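Local coordinates for protein Succinylglutamatedesuccinylase/aspartoacylase (Rhodobacter sphaeroides 2.4.1, PDB 3CDX) that probably hydrolyses carbon-nitrogen bonds of linear amides as a metal-dependent enzyme of the aspartoacylase family, with zinc the expected cofactor and calcium bound in this crystal, at residues A[86-91]-A[139-144]; A[103-106]-A[112-115]; A[133-138]-A[204-209]; A[161-166]-A[173-178]; A[198-203]-A[208-213]. All coordinates share one frame; numbering follows the deposited sequence.

Contact 1. Residues A[86-91]-A[139-144]; sequences QGRVIM and LPMADI
Arg-88 and Ile-90, two alternate residues of strand 87-91, reach Met-141 in the short 3-10 turn 139-141, while the backbones stay well apart: the nearest alpha carbons, CA of Ile-90 and CA of Ala-142, are separated by 8.4 Å. Met-141 meets both side chains crosswise. Its CB lies over one face of the Arg-88 guanidinium, 3.9 Å from NH1, and its SD comes within 4.0 Å of NH2 of the same group. The arginine chain bends at chi3 (47°) after an extended start. NE of Arg-88 bonds to Thr-55 OG1 and its NH2 to the carbonyl O of Phe-17; toward the methionine, NH1 comes no closer than 3.5 Å to O of Met-141, and no hydrogen bond crosses the contact. Farther along, the thioether turns at its last torsion, and CE of Met-141 meets CD1 of Ile-90 at 4.0 Å. With an alanine at Met-141, Ile-90 CD1 would probably face a gap and the guanidinium would lose the sulfur beside NH2. The arrangement belongs to the alpha/beta catalytic domain: the turn leaving helix 126-138 packs against strand 87-92, which lies between strands 40-50 and 55-60.

Contact 2. Residues A[103-106]-A[112-115]; sequences DTRL and RDIN
Asp-113 and Arg-105 form a salt bridge between two irregular segments that come together near the bound calcium, and the aspartate meets a different partner at nearly every atom. Its CB packs on the apolar neighbour Leu-106, whose CD2 lies 3.7 Å from it. Because CG is anti to the backbone N (chi1 -174°), the carboxylate is carried past Leu-106 to the arginine. There OD2 receives a hydrogen bond from NE of Arg-105 at 3.1 Å. The bond is far from straight, 140° at the hydrogen; the donor stands above the carboxylate plane, and the two flat groups are almost perpendicular, 84° apart. The other oxygen, OD1, accepts from the backbone N of Asn-115 at 3.0 Å, closing an Asx turn, and is also bonded to NE2 of the calcium ligand His-63. Ser-32 of a neighbouring subunit hydrogen-bonds to both Asp-113 OD2 and Arg-105 NE. Between the backbones, one water donates to O of Arg-105 at 2.9 Å and to O of Arg-112 at 2.8 Å while accepting from N of Ile-114. On the Leu-106 side the chains approach directly, CA of that residue making a CA-H...O contact with O of Arg-112 at 3.5 Å. The chemistry is that of a second shell: the bond from Asp-113 is likely to hold the ring of His-63 in place, the arginine lies close to the ligand Glu-66, and the serine from the next subunit ties this arrangement to the oligomer.

Contact 3. Residues A[133-138]-A[204-209]; sequences FLDSVI and ERRGIV
Arg-206 reaches from the end of helix 199-205 to clasp Asp-135, on the last turns of helix 126-138, with two nitrogens. This is the tight part of the contact. NE gives a nearly straight bond (174°) to OD1 of Asp-135 at 2.9 Å, and NH2 gives a longer but equally straight one to OD2 of the same residue at 3.3 Å. Both oxygens lie in the guanidinium plane, yet the arginine approaches from above the carboxylate, and the two planes are 55° apart. An extended chain from CG to NE supplies the reach. The backbone O of Asp-135 lies over one face of the guanidinium, 3.4 Å from CZ of Arg-206; it is not hydrogen-bonded there, though its partial negative charge would probably favour the cation. Toward solvent the packing thins. Ser-136 offers little more than its CA, 4.1 Å from NH2 of Arg-206, and a water that accepts from that NH2 at 3.0 Å reaches the serine OG only by a weak bond. Helix 126-138 widens into a pi-type turn in which O of Phe-133 accepts from both Val-137 N and Ile-138 N; helix 199-205 ends in a Schellman motif, with Gly-207 at positive phi and its N bonded to O of Glu-204. The arrangement is a side-on arginine-carboxylate bridge across two helix C-termini, with Pro-140 touching the arginine at the surface of the domain.

Contact 4. Residues A[161-166]-A[173-178]; sequences TNMHYL and ARTLAA
Met-163 and Leu-166 meet Thr-175 and Leu-176 inside a beta-alpha-beta unit, in which strand 160-163 leads through helix 169-182 to the parallel strand 186-189. Met-163 occupies the end of its strand, and its sulfur carries much of the contact: SD lies 3.8 Å from CG2 of Thr-175 and equally 3.8 Å from CD2 of Leu-176. CG of Met-163 takes the crowded position between backbone N and carbonyl carbon (chi1 46°), and a later bend at chi3 brings CE within 3.9 Å of Thr-175 CG2. Methionine and threonine slide past each other in opposite directions, whereas Leu-176 crosses the thioether at about a right angle. Thr-175 divides its branches: the methyl faces the sulfur, while OG1, bonded back to the carbonyl of Leu-171 in its own helix, touches CD1 of Leu-166 at 3.4 Å. Cut back to an alanine, Met-163 would lose both SD and CE, which is likely to open a gap beside Thr-175 and Leu-176 and weaken the hold of strand on helix. Strand 186-189 borders the methionine through Asn-187 and Val-189, and strand 209-214 supplies Val-209 and Leu-211, which touch Thr-175.

Contact 5. Residues A[198-203]-A[208-213]; sequences TFTSCV and IVSLGT
Val-203 pushes its CG1 against the base of Ser-210, where CG1 and the serine CB are modelled only 3.2 Å apart, a value shorter than usual for two carbons and to be read with reserve. The same methyl meets Ile-208, Val-203 CG1 lying 3.5 Å from CG2 of the isoleucine. CG1 of Val-203 is directed at the strand because it sits anti to the backbone N (chi1 180°); CG2 of the valine rests instead on one face of the Phe-199 ring, offset toward its rim. One turn earlier in the helix, Thr-200 CB approaches OG of Ser-210 at 3.7 Å. Helix 199-203 and strand 209-213 run nearly antiparallel, 161° between their directions, with axes 8.2 Å apart. The helix starts at Thr-198, whose OG1 accepts from N of Ser-201 as the N-cap. Farther along the strand, Thr-213 OG1 bonds the backbone N of His-149, a calcium ligand. Chemically the face is mainly apolar, Val-203 CG1 against Ile-208 CG2 and the serine CB, and its one cross-segment hydrogen bond, N of Ile-208 to O of Val-203 at 3.1 Å, is the six-to-one bond of the Schellman motif at Gly-207, which closes helix 199-205 ahead of the strand.

How the contacts relate
From the N terminus, strand 87-91 opens the loop that contact 1 closes at 139-144. Contact 2, nested within that loop, forms a short closure of its own beside the metal. Contact 3 begins on the helix inside the same loop and ends at 204-209, so contacts 1 and 3 cross; Leu-139 N and Leu-134 O join them directly. Within the long excursion closed by contact 3, contact 4 closes the short connection from strand 160-163 into helix 169-182. Contact 5 closes the tight turn from helix 199-205 to strand 209-214, sharing Ile-208 and Val-209 with contact 3. Strands 160-163 and 209-214, neighbours in the sheet, couple contacts 4 and 5, while Asn-115 links contact 2 to helix 199-205.

Contact 1. Residues A[86-91]-A[139-144]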
# COMPACT_ATOMS: atom_id res chain seq x y z
N GLN A 86 27.18 -22.83 -35.11
CA GLN A 86 28.55 -22.42 -35.41
C GLN A 86 28.84 -21.04 -34.84
O GLN A 86 28.63 -20.00 -35.48
CB GLN A 86 28.87 -22.52 -36.91
CG GLN A 86 28.97 -23.96 -37.43
CD GLN A 86 30.21 -24.70 -36.93
OE1 GLN A 86 31.30 -24.12 -36.84
NE2 GLN A 86 30.05 -25.98 -36.62
N GLY A 87 29.29 -21.05 -33.59
CA GLY A 87 29.45 -19.84 -32.82
C GLY A 87 28.85 -20.02 -31.44
O GLY A 87 29.08 -21.04 -30.78
N ARG A 88 28.06 -19.04 -31.00
CA ARG A 88 27.54 -19.04 -29.63
C ARG A 88 26.24 -18.25 -29.55
O ARG A 88 26.15 -17.13 -30.07
CB ARG A 88 28.57 -18.49 -28.64
CG ARG A 88 28.16 -18.64 -27.16
CD ARG A 88 29.28 -18.30 -26.17
NE ARG A 88 29.92 -17.04 -26.53
CZ ARG A 88 30.97 -16.52 -25.91
NH1 ARG A 88 31.47 -15.38 -26.35
NH2 ARG A 88 31.52 -17.12 -24.86
N VAL A 89 25.25 -18.88 -28.90
CA VAL A 89 23.93 -18.29 -28.62
C VAL A 89 23.71 -18.24 -27.09
O VAL A 89 23.77 -19.26 -26.41
CB VAL A 89 22.79 -19.08 -29.29
CG1 VAL A 89 21.44 -18.35 -29.12
CG2 VAL A 89 23.09 -19.31 -30.81
N ILE A 90 23.51 -17.02 -26.59
CA ILE A 90 23.15 -16.76 -25.18
C ILE A 90 21.71 -16.25 -25.11
O ILE A 90 21.37 -15.24 -25.74
CB ILE A 90 24.15 -15.78 -24.56
CG1 ILE A 90 25.58 -16.36 -24.67
CG2 ILE A 90 23.77 -15.45 -23.03
CD1 ILE A 90 26.67 -15.37 -24.47
N MET A 91 20.88 -16.93 -24.32
CA MET A 91 19.41 -16.72 -24.28
C MET A 91 18.94 -16.44 -22.86
O MET A 91 19.10 -17.29 -22.00
CB MET A 91 18.66 -17.93 -24.87
CG MET A 91 18.91 -18.08 -26.42
SD MET A 91 18.53 -19.70 -27.16
CE MET A 91 19.78 -20.69 -26.32
N LEU A 139 26.54 -8.79 -21.59
CA LEU A 139 26.64 -8.01 -22.85
C LEU A 139 28.02 -7.97 -23.58
O LEU A 139 28.05 -8.09 -24.80
CB LEU A 139 26.06 -6.61 -22.67
CG LEU A 139 26.05 -5.69 -23.87
CD1 LEU A 139 25.35 -6.43 -25.06
CD2 LEU A 139 25.41 -4.33 -23.53
N PRO A 140 29.15 -7.84 -22.84
CA PRO A 140 30.44 -7.83 -23.56
C PRO A 140 30.74 -9.10 -24.37
O PRO A 140 31.62 -9.09 -25.21
CB PRO A 140 31.48 -7.68 -22.41
CG PRO A 140 30.68 -7.00 -21.29
CD PRO A 140 29.34 -7.67 -21.38
N MET A 141 30.06 -10.21 -24.09
CA MET A 141 30.31 -11.46 -24.87
C MET A 141 29.71 -11.43 -26.29
O MET A 141 30.04 -12.25 -27.11
CB MET A 141 29.78 -12.67 -24.12
CG MET A 141 30.67 -13.15 -22.92
SD MET A 141 29.99 -14.60 -22.09
CE MET A 141 28.58 -13.95 -21.20
N ALA A 142 28.84 -10.46 -26.58
CA ALA A 142 28.04 -10.45 -27.81
C ALA A 142 28.64 -9.71 -28.98
O ALA A 142 29.24 -8.66 -28.81
CB ALA A 142 26.64 -9.88 -27.55
N ASP A 143 28.37 -10.24 -30.16
CA ASP A 143 28.63 -9.62 -31.45
C ASP A 143 27.38 -8.92 -31.96
O ASP A 143 27.45 -7.88 -32.64
CB ASP A 143 29.05 -10.74 -32.41
CG ASP A 143 30.40 -11.32 -32.02
OD1 ASP A 143 31.36 -10.55 -32.07
OD2 ASP A 143 30.49 -12.47 -31.58
N ILE A 144 26.23 -9.51 -31.62
CA ILE A 144 24.95 -8.85 -31.88
C ILE A 144 23.97 -9.11 -30.73
O ILE A 144 23.97 -10.19 -30.15
CB ILE A 144 24.35 -9.30 -33.26
CG1 ILE A 144 23.01 -8.57 -33.52
CG2 ILE A 144 24.20 -10.82 -33.30
CD1 ILE A 144 22.42 -8.88 -34.85

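Contact 2. Residues A[103-106]-A[112-115]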
# COMPACT_ATOMS: atom_id res chain seq x y z
N ASP A 103 3.73 -9.17 -13.43
CA ASP A 103 3.16 -8.75 -14.72
C ASP A 103 3.20 -7.24 -14.88
O ASP A 103 2.25 -6.62 -15.34
CB ASP A 103 1.75 -9.33 -14.98
CG ASP A 103 1.28 -9.17 -16.46
OD1 ASP A 103 2.09 -8.82 -17.33
OD2 ASP A 103 0.09 -9.44 -16.78
N THR A 104 4.32 -6.62 -14.50
CA THR A 104 4.40 -5.16 -14.60
C THR A 104 5.64 -4.72 -15.35
O THR A 104 6.60 -5.46 -15.46
CB THR A 104 4.37 -4.45 -13.17
OG1 THR A 104 5.44 -4.97 -12.38
CG2 THR A 104 3.06 -4.72 -12.45
N ARG A 105 5.60 -3.48 -15.85
CA ARG A 105 6.75 -2.81 -16.44
C ARG A 105 7.79 -2.48 -15.38
O ARG A 105 8.98 -2.79 -15.58
CB ARG A 105 6.30 -1.51 -17.10
CG ARG A 105 7.39 -0.86 -17.93
CD ARG A 105 6.87 0.45 -18.51
NE ARG A 105 7.93 1.19 -19.20
CZ ARG A 105 8.25 1.00 -20.47
NH1 ARG A 105 7.62 0.10 -21.21
NH2 ARG A 105 9.23 1.71 -21.01
N LEU A 106 7.35 -1.85 -14.27
CA LEU A 106 8.22 -1.42 -13.17
C LEU A 106 8.42 -2.56 -12.21
O LEU A 106 7.57 -3.46 -12.11
CB LEU A 106 7.59 -0.24 -12.37
CG LEU A 106 7.09 0.99 -13.16
CD1 LEU A 106 6.81 2.20 -12.24
CD2 LEU A 106 8.05 1.36 -14.25
N ARG A 112 11.60 0.52 -9.69
CA ARG A 112 12.29 1.08 -10.84
C ARG A 112 11.85 0.52 -12.20
O ARG A 112 11.52 -0.66 -12.36
CB ARG A 112 13.82 0.96 -10.71
CG ARG A 112 14.48 1.76 -9.51
CD ARG A 112 14.23 3.29 -9.52
NE ARG A 112 14.95 4.00 -10.61
CZ ARG A 112 16.24 4.37 -10.58
NH1 ARG A 112 16.76 5.02 -11.62
NH2 ARG A 112 17.03 4.09 -9.53
N ASP A 113 11.92 1.38 -13.21
CA ASP A 113 11.90 0.92 -14.58
C ASP A 113 13.34 0.54 -14.88
O ASP A 113 14.19 1.41 -15.00
CB ASP A 113 11.46 2.04 -15.51
CG ASP A 113 11.27 1.55 -16.95
OD1 ASP A 113 11.99 0.61 -17.37
OD2 ASP A 113 10.39 2.12 -17.64
N ILE A 114 13.63 -0.75 -14.97
CA ILE A 114 15.01 -1.18 -15.13
C ILE A 114 15.66 -0.57 -16.36
O ILE A 114 16.88 -0.39 -16.38
CB ILE A 114 15.12 -2.72 -15.15
CG1 ILE A 114 16.58 -3.20 -15.07
CG2 ILE A 114 14.41 -3.29 -16.38
CD1 ILE A 114 16.73 -4.75 -14.73
N ASN A 115 14.86 -0.26 -17.38
CA ASN A 115 15.36 0.30 -18.62
C ASN A 115 15.52 1.81 -18.56
O ASN A 115 15.66 2.47 -19.58
CB ASN A 115 14.44 -0.09 -19.79
CG ASN A 115 15.20 -0.65 -20.98
OD1 ASN A 115 16.36 -1.06 -20.86
ND2 ASN A 115 14.52 -0.71 -22.15
O HOH W 1 11.59 -2.67 -14.30

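Contact 3. Residues A[133-138]-A[204-209]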
# COMPACT_ATOMS: atom_id res chain seq x y z
N PHE A 133 24.77 -6.32 -14.00
CA PHE A 133 25.14 -7.69 -14.40
C PHE A 133 24.93 -7.89 -15.89
O PHE A 133 25.76 -8.49 -16.55
CB PHE A 133 24.31 -8.72 -13.60
CG PHE A 133 24.48 -10.18 -14.04
CD1 PHE A 133 25.60 -10.93 -13.64
CD2 PHE A 133 23.53 -10.80 -14.85
CE1 PHE A 133 25.77 -12.25 -14.03
CE2 PHE A 133 23.69 -12.14 -15.26
CZ PHE A 133 24.82 -12.87 -14.85
N LEU A 134 23.83 -7.38 -16.43
CA LEU A 134 23.55 -7.63 -17.84
C LEU A 134 24.54 -6.90 -18.75
O LEU A 134 24.98 -7.48 -19.72
CB LEU A 134 22.14 -7.23 -18.18
CG LEU A 134 21.19 -8.33 -17.77
CD1 LEU A 134 19.95 -7.62 -17.25
CD2 LEU A 134 20.90 -9.30 -18.98
N ASP A 135 24.87 -5.66 -18.41
CA ASP A 135 25.79 -4.79 -19.18
C ASP A 135 27.25 -5.15 -18.99
O ASP A 135 28.02 -5.19 -19.96
CB ASP A 135 25.59 -3.31 -18.86
CG ASP A 135 26.72 -2.41 -19.47
OD1 ASP A 135 26.80 -2.28 -20.72
OD2 ASP A 135 27.53 -1.86 -18.70
N SER A 136 27.65 -5.43 -17.76
CA SER A 136 29.05 -5.73 -17.47
C SER A 136 29.46 -7.19 -17.60
O SER A 136 30.61 -7.45 -17.81
CB SER A 136 29.40 -5.25 -16.04
OG SER A 136 29.31 -3.84 -16.04
N VAL A 137 28.54 -8.13 -17.43
CA VAL A 137 28.91 -9.54 -17.43
C VAL A 137 28.43 -10.24 -18.70
O VAL A 137 29.18 -10.99 -19.33
CB VAL A 137 28.35 -10.27 -16.18
CG1 VAL A 137 28.68 -11.78 -16.20
CG2 VAL A 137 28.86 -9.59 -14.87
N ILE A 138 27.18 -10.02 -19.07
CA ILE A 138 26.61 -10.78 -20.20
C ILE A 138 26.91 -10.07 -21.52
O ILE A 138 27.49 -10.65 -22.44
CB ILE A 138 25.06 -11.03 -19.99
CG1 ILE A 138 24.81 -11.85 -18.71
CG2 ILE A 138 24.45 -11.67 -21.22
CD1 ILE A 138 25.48 -13.29 -18.66
N GLU A 204 24.74 -0.23 -27.77
CA GLU A 204 25.23 0.79 -28.70
C GLU A 204 26.53 1.40 -28.21
O GLU A 204 27.49 1.50 -28.97
CB GLU A 204 24.15 1.83 -29.01
CG GLU A 204 23.26 1.38 -30.21
CD GLU A 204 21.84 1.97 -30.22
OE1 GLU A 204 21.60 2.89 -29.42
OE2 GLU A 204 20.96 1.51 -31.02
N ARG A 205 26.59 1.77 -26.94
CA ARG A 205 27.81 2.34 -26.37
C ARG A 205 29.02 1.42 -26.55
O ARG A 205 30.13 1.88 -26.83
CB ARG A 205 27.62 2.67 -24.90
N ARG A 206 28.80 0.11 -26.41
CA ARG A 206 29.84 -0.89 -26.62
C ARG A 206 30.10 -1.22 -28.10
O ARG A 206 30.94 -2.07 -28.43
CB ARG A 206 29.47 -2.16 -25.85
CG ARG A 206 29.64 -2.03 -24.33
CD ARG A 206 29.05 -3.26 -23.55
NE ARG A 206 29.18 -3.01 -22.11
CZ ARG A 206 30.29 -3.17 -21.40
NH1 ARG A 206 31.39 -3.63 -21.97
NH2 ARG A 206 30.31 -2.88 -20.09
N GLY A 207 29.38 -0.56 -29.01
CA GLY A 207 29.60 -0.75 -30.44
C GLY A 207 29.24 -2.13 -30.98
O GLY A 207 29.81 -2.59 -31.97
N ILE A 208 28.30 -2.79 -30.31
CA ILE A 208 27.74 -4.09 -30.70
C ILE A 208 26.49 -3.81 -31.55
O ILE A 208 25.77 -2.85 -31.27
CB ILE A 208 27.35 -4.88 -29.38
CG1 ILE A 208 28.62 -5.22 -28.57
CG2 ILE A 208 26.46 -6.10 -29.65
CD1 ILE A 208 28.39 -5.38 -27.06
N VAL A 209 26.24 -4.60 -32.59
CA VAL A 209 25.00 -4.45 -33.38
C VAL A 209 23.77 -4.67 -32.48
O VAL A 209 23.67 -5.68 -31.81
CB VAL A 209 24.96 -5.40 -34.58
CG1 VAL A 209 23.66 -5.28 -35.29
CG2 VAL A 209 26.15 -5.08 -35.56
O HOH W 2 32.17 -2.71 -17.69

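Contact 4. Residues A[161-166]-A[173-178]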
# COMPACT_ATOMS: atom_id res chain seq x y z
N THR A 161 10.74 -4.28 -35.85
CA THR A 161 12.04 -4.19 -35.19
C THR A 161 12.30 -2.71 -35.09
O THR A 161 11.59 -1.90 -35.70
CB THR A 161 13.23 -4.84 -35.98
OG1 THR A 161 13.22 -4.38 -37.34
CG2 THR A 161 13.11 -6.33 -36.01
N ASN A 162 13.31 -2.34 -34.31
CA ASN A 162 13.69 -0.94 -34.20
C ASN A 162 15.18 -0.82 -33.93
O ASN A 162 15.84 -1.79 -33.57
CB ASN A 162 12.89 -0.19 -33.14
CG ASN A 162 12.99 -0.85 -31.78
OD1 ASN A 162 14.01 -0.75 -31.11
ND2 ASN A 162 11.95 -1.53 -31.38
N MET A 163 15.69 0.38 -34.17
CA MET A 163 17.11 0.70 -34.02
C MET A 163 17.18 2.23 -34.00
O MET A 163 16.29 2.90 -34.56
CB MET A 163 17.94 0.12 -35.18
CG MET A 163 17.34 0.34 -36.57
SD MET A 163 18.30 -0.25 -37.99
CE MET A 163 19.50 1.06 -37.85
N HIS A 164 18.20 2.78 -33.37
CA HIS A 164 18.48 4.22 -33.50
C HIS A 164 19.17 4.51 -34.82
O HIS A 164 19.65 3.60 -35.51
CB HIS A 164 19.33 4.72 -32.33
CG HIS A 164 18.68 4.51 -31.01
ND1 HIS A 164 19.28 3.81 -29.99
CD2 HIS A 164 17.45 4.85 -30.56
CE1 HIS A 164 18.46 3.75 -28.96
NE2 HIS A 164 17.34 4.37 -29.28
N TYR A 165 19.18 5.79 -35.20
CA TYR A 165 19.98 6.19 -36.33
C TYR A 165 21.41 6.24 -35.80
O TYR A 165 21.68 6.81 -34.73
CB TYR A 165 19.54 7.56 -36.85
CG TYR A 165 20.23 7.99 -38.14
CD1 TYR A 165 19.81 7.49 -39.37
CD2 TYR A 165 21.30 8.89 -38.13
CE1 TYR A 165 20.41 7.86 -40.55
CE2 TYR A 165 21.92 9.28 -39.32
CZ TYR A 165 21.46 8.75 -40.52
OH TYR A 165 22.04 9.09 -41.73
N LEU A 166 22.31 5.58 -36.51
CA LEU A 166 23.69 5.54 -36.11
C LEU A 166 24.44 6.51 -37.01
O LEU A 166 24.32 6.42 -38.24
CB LEU A 166 24.23 4.11 -36.20
CG LEU A 166 23.42 3.09 -35.37
CD1 LEU A 166 23.75 1.67 -35.76
CD2 LEU A 166 23.57 3.29 -33.85
N ALA A 173 24.56 0.42 -41.97
CA ALA A 173 24.33 -0.60 -42.98
C ALA A 173 24.26 -1.98 -42.35
O ALA A 173 23.43 -2.82 -42.71
CB ALA A 173 25.43 -0.57 -44.03
N ARG A 174 25.18 -2.22 -41.42
CA ARG A 174 25.26 -3.51 -40.77
C ARG A 174 24.02 -3.79 -39.91
O ARG A 174 23.52 -4.90 -39.88
CB ARG A 174 26.51 -3.58 -39.92
CG ARG A 174 26.95 -4.99 -39.77
CD ARG A 174 28.21 -5.15 -38.96
NE ARG A 174 28.30 -6.55 -38.56
CZ ARG A 174 28.99 -6.98 -37.51
NH1 ARG A 174 29.66 -6.10 -36.75
NH2 ARG A 174 29.00 -8.28 -37.22
N THR A 175 23.55 -2.76 -39.20
CA THR A 175 22.35 -2.87 -38.38
C THR A 175 21.09 -2.95 -39.25
O THR A 175 20.25 -3.83 -39.04
CB THR A 175 22.25 -1.75 -37.32
OG1 THR A 175 23.53 -1.60 -36.65
CG2 THR A 175 21.11 -2.08 -36.29
N LEU A 176 21.00 -2.10 -40.27
CA LEU A 176 19.88 -2.18 -41.25
C LEU A 176 19.73 -3.57 -41.86
O LEU A 176 18.62 -4.09 -42.01
CB LEU A 176 20.04 -1.14 -42.35
CG LEU A 176 19.77 0.32 -41.95
CD1 LEU A 176 20.27 1.25 -43.05
CD2 LEU A 176 18.28 0.54 -41.66
N ALA A 177 20.86 -4.18 -42.16
CA ALA A 177 20.87 -5.51 -42.75
C ALA A 177 20.38 -6.57 -41.79
O ALA A 177 19.77 -7.56 -42.21
CB ALA A 177 22.27 -5.85 -43.22
N ALA A 178 20.69 -6.42 -40.51
CA ALA A 178 20.25 -7.41 -39.53
C ALA A 178 18.74 -7.27 -39.33
O ALA A 178 18.03 -8.27 -39.21
CB ALA A 178 21.03 -7.25 -38.20

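Contact 5. Residues A[198-203]-A[208-213]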
# COMPACT_ATOMS: atom_id res chain seq x y z
N THR A 198 18.68 2.95 -21.37
CA THR A 198 18.10 1.67 -21.77
C THR A 198 19.18 0.62 -21.95
O THR A 198 20.38 0.94 -22.09
CB THR A 198 17.34 1.77 -23.10
OG1 THR A 198 18.28 2.10 -24.12
CG2 THR A 198 16.21 2.82 -23.03
N PHE A 199 18.77 -0.64 -21.99
CA PHE A 199 19.73 -1.69 -22.36
C PHE A 199 20.31 -1.49 -23.76
O PHE A 199 21.50 -1.69 -23.98
CB PHE A 199 19.10 -3.06 -22.26
CG PHE A 199 20.03 -4.19 -22.60
CD1 PHE A 199 21.17 -4.44 -21.84
CD2 PHE A 199 19.73 -5.03 -23.69
CE1 PHE A 199 22.01 -5.52 -22.15
CE2 PHE A 199 20.57 -6.10 -24.01
CZ PHE A 199 21.70 -6.36 -23.24
N THR A 200 19.47 -1.12 -24.73
CA THR A 200 19.96 -0.92 -26.10
C THR A 200 21.07 0.14 -26.15
O THR A 200 22.06 -0.03 -26.85
CB THR A 200 18.81 -0.65 -27.15
OG1 THR A 200 18.04 0.49 -26.77
CG2 THR A 200 17.86 -1.85 -27.23
N SER A 201 20.94 1.21 -25.35
CA SER A 201 21.96 2.26 -25.33
C SER A 201 23.30 1.72 -24.82
O SER A 201 24.36 2.20 -25.22
CB SER A 201 21.51 3.51 -24.55
OG SER A 201 21.49 3.27 -23.16
N CYS A 202 23.25 0.70 -23.96
CA CYS A 202 24.45 -0.02 -23.53
C CYS A 202 25.07 -0.79 -24.67
O CYS A 202 26.28 -0.71 -24.88
CB CYS A 202 24.13 -0.99 -22.41
SG CYS A 202 23.82 -0.18 -20.88
N VAL A 203 24.26 -1.56 -25.39
CA VAL A 203 24.71 -2.32 -26.54
C VAL A 203 25.39 -1.37 -27.55
O VAL A 203 26.47 -1.68 -28.08
CB VAL A 203 23.54 -3.07 -27.25
CG1 VAL A 203 24.07 -3.86 -28.48
CG2 VAL A 203 22.73 -4.00 -26.26
N ILE A 208 28.30 -2.79 -30.31
CA ILE A 208 27.74 -4.09 -30.70
C ILE A 208 26.49 -3.81 -31.55
O ILE A 208 25.77 -2.85 -31.27
CB ILE A 208 27.35 -4.88 -29.38
CG1 ILE A 208 28.62 -5.22 -28.57
CG2 ILE A 208 26.46 -6.10 -29.65
CD1 ILE A 208 28.39 -5.38 -27.06
N VAL A 209 26.24 -4.60 -32.59
CA VAL A 209 25.00 -4.45 -33.38
C VAL A 209 23.77 -4.67 -32.48
O VAL A 209 23.67 -5.68 -31.81
CB VAL A 209 24.96 -5.40 -34.58
CG1 VAL A 209 23.66 -5.28 -35.29
CG2 VAL A 209 26.15 -5.08 -35.56
N SER A 210 22.87 -3.71 -32.44
CA SER A 210 21.74 -3.74 -31.53
C SER A 210 20.42 -3.60 -32.30
O SER A 210 20.22 -2.62 -33.05
CB SER A 210 21.92 -2.58 -30.53
OG SER A 210 20.75 -2.26 -29.82
N LEU A 211 19.54 -4.59 -32.13
CA LEU A 211 18.15 -4.53 -32.59
C LEU A 211 17.20 -4.52 -31.39
O LEU A 211 17.43 -5.22 -30.40
CB LEU A 211 17.81 -5.76 -33.45
CG LEU A 211 18.30 -5.82 -34.89
CD1 LEU A 211 17.72 -7.11 -35.57
CD2 LEU A 211 17.89 -4.53 -35.66
N GLY A 212 16.13 -3.75 -31.50
CA GLY A 212 15.02 -3.85 -30.56
C GLY A 212 13.88 -4.48 -31.34
O GLY A 212 13.97 -4.58 -32.57
N THR A 213 12.83 -4.90 -30.61
CA THR A 213 11.52 -5.23 -31.21
C THR A 213 10.36 -4.52 -30.51
O THR A 213 10.48 -4.10 -29.36
CB THR A 213 11.24 -6.73 -31.26
OG1 THR A 213 10.84 -7.21 -29.97
CG2 THR A 213 12.46 -7.52 -31.72